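Local coordinates for protein endoglucanase A (Clostridium acetobutylicum, PDB 3IK2) that probably hydrolyses internal beta-1,4-glucosidic bonds of cellulose and related glucans, as an endoglucanase of glycoside hydrolase family 44, at residues A[19-24]-A[31-36]. Numbering follows the deposited sequence.
Sequences YIYGTN and KVTARR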
loop_
_atom_site.group_PDB
_atom_site.type_symbol
_atom_site.label_atom_id
_atom_site.label_comp_id
_atom_site.label_asym_id
_atom_site.label_seq_id
_atom_site.Cartn_x
_atom_site.Cartn_y
_atom_site.Cartn_z
ATOM N N TYR A 19 -2.850 5.826 7.933
ATOM C CA TYR A 19 -2.229 5.840 6.603
ATOM C C TYR A 19 -2.494 4.618 5.721
ATOM O O TYR A 19 -1.890 4.511 4.647
ATOM C CB TYR A 19 -0.717 6.092 6.677
ATOM C CG TYR A 19 -0.356 7.175 7.672
ATOM C CD1 TYR A 19 0.405 6.868 8.789
ATOM C CD2 TYR A 19 -0.824 8.486 7.519
ATOM C CE1 TYR A 19 0.722 7.827 9.726
ATOM C CE2 TYR A 19 -0.499 9.466 8.449
ATOM C CZ TYR A 19 0.289 9.116 9.545
ATOM O OH TYR A 19 0.615 10.041 10.506
ATOM N N ILE A 20 -3.412 3.745 6.146
ATOM C CA ILE A 20 -3.866 2.624 5.322
ATOM C C ILE A 20 -4.758 2.994 4.123
ATOM O O ILE A 20 -4.975 2.150 3.227
ATOM C CB ILE A 20 -4.565 1.493 6.149
ATOM C CG1 ILE A 20 -5.913 1.990 6.699
ATOM C CG2 ILE A 20 -3.627 0.937 7.244
ATOM C CD1 ILE A 20 -6.788 0.947 7.236
ATOM N N TYR A 21 -5.288 4.212 4.109
ATOM C CA TYR A 21 -6.277 4.637 3.084
ATOM C C TYR A 21 -5.586 5.466 1.992
ATOM O O TYR A 21 -6.084 6.500 1.569
ATOM C CB TYR A 21 -7.428 5.455 3.715
ATOM C CG TYR A 21 -8.081 4.793 4.922
ATOM C CD1 TYR A 21 -7.760 5.197 6.221
ATOM C CD2 TYR A 21 -9.031 3.768 4.752
ATOM C CE1 TYR A 21 -8.343 4.573 7.334
ATOM C CE2 TYR A 21 -9.641 3.152 5.849
ATOM C CZ TYR A 21 -9.288 3.561 7.131
ATOM O OH TYR A 21 -9.873 2.946 8.202
ATOM N N GLY A 22 -4.428 4.998 1.549
ATOM C CA GLY A 22 -3.593 5.769 0.647
ATOM C C GLY A 22 -3.694 5.300 -0.790
ATOM O O GLY A 22 -4.292 4.242 -1.096
ATOM N N THR A 23 -3.104 6.087 -1.683
ATOM C CA THR A 23 -3.058 5.730 -3.093
ATOM C C THR A 23 -1.721 6.110 -3.763
ATOM O O THR A 23 -1.016 6.996 -3.270
ATOM C CB THR A 23 -4.269 6.338 -3.843
ATOM O OG1 THR A 23 -4.389 5.726 -5.142
ATOM C CG2 THR A 23 -4.128 7.886 -3.936
ATOM N N ASN A 24 -1.400 5.421 -4.867
ATOM C CA ASN A 24 -0.325 5.769 -5.827
ATOM C C ASN A 24 -0.857 6.659 -6.967
ATOM O O ASN A 24 -0.075 7.265 -7.704
ATOM C CB ASN A 24 0.223 4.516 -6.516
ATOM C CG ASN A 24 1.144 3.686 -5.637
ATOM O OD1 ASN A 24 2.357 4.002 -5.581
ATOM N ND2 ASN A 24 0.661 2.682 -5.062
ATOM N N LYS A 31 -11.712 10.153 -0.924
ATOM C CA LYS A 31 -10.896 10.547 0.232
ATOM C C LYS A 31 -9.700 9.628 0.492
ATOM O O LYS A 31 -9.862 8.436 0.826
ATOM C CB LYS A 31 -11.784 10.590 1.500
ATOM C CG LYS A 31 -11.071 11.165 2.733
ATOM C CD LYS A 31 -10.737 12.611 2.525
ATOM C CE LYS A 31 -9.708 13.093 3.507
ATOM N NZ LYS A 31 -10.340 13.497 4.763
ATOM N N VAL A 32 -8.493 10.182 0.392
ATOM C CA VAL A 32 -7.294 9.426 0.795
ATOM C C VAL A 32 -6.514 10.080 1.920
ATOM O O VAL A 32 -6.647 11.269 2.150
ATOM C CB VAL A 32 -6.343 9.112 -0.405
ATOM C CG1 VAL A 32 -7.050 8.246 -1.458
ATOM C CG2 VAL A 32 -5.772 10.403 -0.990
ATOM N N THR A 33 -5.687 9.289 2.610
ATOM C CA THR A 33 -4.939 9.765 3.762
ATOM C C THR A 33 -3.424 9.583 3.590
ATOM O O THR A 33 -2.664 9.924 4.497
ATOM C CB THR A 33 -5.335 9.028 5.062
ATOM O OG1 THR A 33 -4.995 7.635 4.944
ATOM C CG2 THR A 33 -6.846 9.196 5.402
ATOM N N ALA A 34 -3.003 9.043 2.440
ATOM C CA ALA A 34 -1.585 8.768 2.148
ATOM C C ALA A 34 -1.395 8.689 0.652
ATOM O O ALA A 34 -2.291 8.236 -0.076
ATOM C CB ALA A 34 -1.110 7.484 2.785
ATOM N N ARG A 35 -0.241 9.166 0.192
ATOM C CA ARG A 35 0.098 9.094 -1.232
ATOM C C ARG A 35 1.550 8.649 -1.431
ATOM O O ARG A 35 2.421 9.018 -0.644
ATOM C CB ARG A 35 -0.209 10.436 -1.940
ATOM C CG ARG A 35 -1.710 10.784 -2.015
ATOM C CD ARG A 35 -1.901 12.275 -2.335
ATOM N NE ARG A 35 -1.736 12.609 -3.768
ATOM C CZ ARG A 35 -0.715 13.307 -4.285
ATOM N NH1 ARG A 35 0.248 13.784 -3.507
ATOM N NH2 ARG A 35 -0.674 13.560 -5.589
ATOM N N ARG A 36 1.779 7.806 -2.440
ATOM C CA ARG A 36 3.129 7.342 -2.805
ATOM C C ARG A 36 3.531 7.804 -4.202
ATOM O O ARG A 36 2.712 7.744 -5.136
ATOM C CB ARG A 36 3.195 5.801 -2.762
ATOM C CG ARG A 36 4.426 5.116 -3.412
ATOM C CD ARG A 36 4.326 3.660 -3.108
ATOM N NE ARG A 36 5.439 2.762 -3.420
ATOM C CZ ARG A 36 5.502 1.976 -4.499
ATOM N NH1 ARG A 36 4.583 2.049 -5.465
ATOM N NH2 ARG A 36 6.505 1.132 -4.643
HETATM O O HOH W 1 1.851 9.100 -7.314
HETATM O O HOH W 2 3.318 5.921 -7.378
#
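Three backbone hydrogen bonds join residues 19-24 to residues 31-36. Thr33 N donates to Tyr21 O at 3.0 Å, arriving well above the carbonyl plane. Further on, Thr23 is held from both ends: its N donates to Ala34 O, and its O accepts Arg36 N in the carbonyl plane. Arg35 CA adds a C-H...O contact to Thr23 O at 3.1 Å. Thr23 and Arg35 thus pair in parallel, joining the first and second strands of the (beta/alpha)8 (TIM-like) barrel; Tyr384 of strand 379-384 forms backbone hydrogen bonds with Gly22 and Asn24 and so closes the ring. Just past strand 22-23, the side chains of Asn24 and Arg36 run side by side. The arginine, CG anti to its backbone N (chi1 167°) and extended to NE, passes its methylenes along Asn24 OD1, then donates NH1 to that oxygen at 3.0 Å, nearly straight (170°). OD1 lies in the guanidinium plane, with the amide turned almost perpendicular to it. Glu352 forms a salt bridge with the same NH1, while Tyr384 O and Ser351 O take Asn24 ND2, which would fix the amide's rotation. One water bridges Asn24 O and Arg36 O. Van der Waals contacts fill in the rest of the seam. The Thr23 and Val32 side chains cross obliquely, CG2 of Thr23 3.8 Å from CG1 of Val32, and Ala34 CB sits against Tyr19 O and, more loosely, Tyr19 CB. Thr33 lies alongside Tyr21, its OG1 at the ring edge and 3.5 Å from Tyr21 CB; this hydroxyl hydrogen-bonds to Pro18 O, while Ile20 CG1 covers one face of the Tyr21 ring.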